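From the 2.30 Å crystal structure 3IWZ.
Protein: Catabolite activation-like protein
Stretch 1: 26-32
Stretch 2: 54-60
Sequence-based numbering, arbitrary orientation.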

# COMPACT_ATOMS: atom_id res chain seq x y z
N THR D 26 25.61 -6.26 -7.86
CA THR D 26 24.38 -6.40 -8.62
C THR D 26 23.90 -5.00 -8.99
O THR D 26 23.41 -4.77 -10.10
N ILE D 27 24.05 -4.07 -8.06
CA ILE D 27 23.63 -2.69 -8.27
C ILE D 27 24.39 -2.00 -9.40
O ILE D 27 23.77 -1.35 -10.25
N GLU D 28 25.71 -2.13 -9.41
CA GLU D 28 26.52 -1.51 -10.45
C GLU D 28 26.21 -2.04 -11.83
O GLU D 28 26.09 -1.28 -12.78
N ARG D 29 26.07 -3.36 -11.96
CA ARG D 29 25.75 -3.93 -13.26
C ARG D 29 24.39 -3.43 -13.70
O ARG D 29 24.17 -3.17 -14.88
N PHE D 30 23.48 -3.28 -12.74
CA PHE D 30 22.15 -2.79 -13.06
C PHE D 30 22.24 -1.37 -13.59
O PHE D 30 21.51 -1.00 -14.51
N LEU D 31 23.11 -0.56 -12.99
CA LEU D 31 23.28 0.83 -13.40
C LEU D 31 24.05 0.96 -14.72
O LEU D 31 23.88 1.94 -15.45
N ALA D 32 24.88 -0.03 -15.02
CA ALA D 32 25.66 -0.01 -16.25
C ALA D 32 24.77 0.18 -17.49
O ALA D 32 25.24 0.66 -18.52
N THR D 54 9.02 3.57 -17.74
CA THR D 54 10.31 3.74 -17.09
C THR D 54 10.33 3.45 -15.59
O THR D 54 9.39 3.74 -14.85
N LEU D 55 11.44 2.89 -15.14
CA LEU D 55 11.63 2.57 -13.74
C LEU D 55 12.70 3.54 -13.26
O LEU D 55 13.58 3.91 -14.03
N TYR D 56 12.62 3.97 -12.01
CA TYR D 56 13.63 4.87 -11.48
C TYR D 56 14.31 4.27 -10.26
O TYR D 56 13.68 3.57 -9.47
N TYR D 57 15.60 4.54 -10.13
CA TYR D 57 16.39 4.08 -9.00
C TYR D 57 17.02 5.35 -8.42
O TYR D 57 17.76 6.05 -9.12
N VAL D 58 16.71 5.65 -7.17
CA VAL D 58 17.24 6.83 -6.50
C VAL D 58 18.71 6.63 -6.12
O VAL D 58 19.01 5.88 -5.19
N ILE D 59 19.60 7.30 -6.84
CA ILE D 59 21.03 7.18 -6.56
C ILE D 59 21.42 8.10 -5.41
O ILE D 59 22.19 7.72 -4.52
N SER D 60 20.87 9.31 -5.42
CA SER D 60 21.14 10.27 -4.37
C SER D 60 19.96 11.21 -4.35
O SER D 60 19.31 11.43 -5.36

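A helix laid across a strand can meet it with one face alone, and here residues 26-32 do so with Ile27, Phe30 and Leu31, spaced three and four apart so that all three CA-to-CB bonds point toward the strand. The axes come no closer than 11.3 Å and run at 134° between their N-to-C directions, a gap that side chains must fill. The strand answers by alternation: Leu55 and Tyr57 point toward the helix, while Tyr56 between them points away.

The apolar packing centres on Tyr57, whose chi1 is t (174°) and which touches all three helix residues. Phe30, also t, brings CE2 to 4.0 Å from Tyr57 CB, which lies at the edge of the phenylalanine ring, near its plane. The same ring reaches Leu55, with Phe30 CZ 4.4 Å from Leu55 CD1; Leu55 has a t chi1, but its chi2 of -143° lies between wells. Leu31, in the m, t rotamer, sets CD2 4.0 Å from Tyr57 CD2 and CD1 4.2 Å from Ile59 CD1. Ile59 sits where the chain turns a corner; its CA-to-CB bond points sideways, yet its m, t side chain carries CD1 nearer the helix.

Ile27, again m, t, packs at the far end of the tyrosine, CD1 lying 4.3 Å from Tyr57 CZ and 3.3 Å from Tyr57 OH. That last approach is close, but a methyl carbon offers the hydroxyl no hydrogen bond.

Indeed, no hydrogen bond crosses between the stretches. Within the helix, backbone bonds such as Leu31 N to Ile27 O at 2.9 Å hold the turn, while Thr26 OG1 and Arg29 NE and NH1 find partners elsewhere in the structure. The rule to read here is apolar spacing on the helix matched to alternation on the strand, with Tyr57 touching all three inward-pointing helix residues.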

# COMPACT_ATOMS: atom_id res chain seq x y z
CB THR D 26 23.28 -7.11 -7.79
OG1 THR D 26 23.76 -8.39 -7.35
CG2 THR D 26 22.04 -7.31 -8.63
CB ILE D 27 23.79 -1.85 -6.97
CG1 ILE D 27 22.66 -2.21 -6.00
CG2 ILE D 27 23.78 -0.35 -7.30
CD1 ILE D 27 22.54 -1.27 -4.81
CB GLU D 28 28.01 -1.68 -10.15
CG GLU D 28 28.43 -1.00 -8.86
CD GLU D 28 27.86 0.40 -8.74
OE1 GLU D 28 27.43 0.78 -7.63
OE2 GLU D 28 27.86 1.13 -9.76
CB ARG D 29 25.73 -5.46 -13.19
CG ARG D 29 27.10 -6.07 -13.02
CD ARG D 29 27.06 -7.56 -13.31
NE ARG D 29 26.34 -8.29 -12.28
CZ ARG D 29 26.77 -8.42 -11.03
NH1 ARG D 29 26.06 -9.11 -10.14
NH2 ARG D 29 27.91 -7.86 -10.67
CB PHE D 30 21.26 -2.83 -11.82
CG PHE D 30 20.00 -2.05 -11.98
CD1 PHE D 30 18.99 -2.51 -12.81
CD2 PHE D 30 19.83 -0.83 -11.33
CE1 PHE D 30 17.83 -1.76 -13.01
CE2 PHE D 30 18.67 -0.07 -11.52
CZ PHE D 30 17.67 -0.54 -12.37
CB LEU D 31 24.00 1.62 -12.31
CG LEU D 31 23.33 1.70 -10.93
CD1 LEU D 31 24.15 2.61 -10.03
CD2 LEU D 31 21.91 2.24 -11.08
CB ALA D 32 26.48 -1.30 -16.39
CB THR D 54 10.81 5.18 -17.31
OG1 THR D 54 10.95 5.42 -18.72
CG2 THR D 54 12.15 5.39 -16.62
CB LEU D 55 12.14 1.13 -13.59
CG LEU D 55 12.03 0.35 -12.29
CD1 LEU D 55 13.30 -0.50 -12.15
CD2 LEU D 55 11.88 1.26 -11.10
CB TYR D 56 13.01 6.20 -11.09
CG TYR D 56 12.55 7.03 -12.26
CD1 TYR D 56 13.47 7.73 -13.04
CD2 TYR D 56 11.20 7.15 -12.56
CE1 TYR D 56 13.05 8.53 -14.09
CE2 TYR D 56 10.77 7.94 -13.61
CZ TYR D 56 11.70 8.63 -14.37
OH TYR D 56 11.28 9.43 -15.40
CB TYR D 57 17.48 3.12 -9.46
CG TYR D 57 18.43 2.72 -8.36
CD1 TYR D 57 18.18 1.60 -7.57
CD2 TYR D 57 19.58 3.46 -8.10
CE1 TYR D 57 19.05 1.23 -6.55
CE2 TYR D 57 20.45 3.10 -7.09
CZ TYR D 57 20.19 1.99 -6.31
OH TYR D 57 21.06 1.64 -5.31
CB VAL D 58 16.47 7.16 -5.20
CG1 VAL D 58 17.01 8.45 -4.60
CG2 VAL D 58 14.98 7.27 -5.47
CB ILE D 59 21.87 7.54 -7.81
CG1 ILE D 59 21.76 6.40 -8.83
CG2 ILE D 59 23.33 7.76 -7.40
CD1 ILE D 59 22.64 6.56 -10.06
CB SER D 60 22.41 11.07 -4.67
OG SER D 60 22.19 12.07 -5.66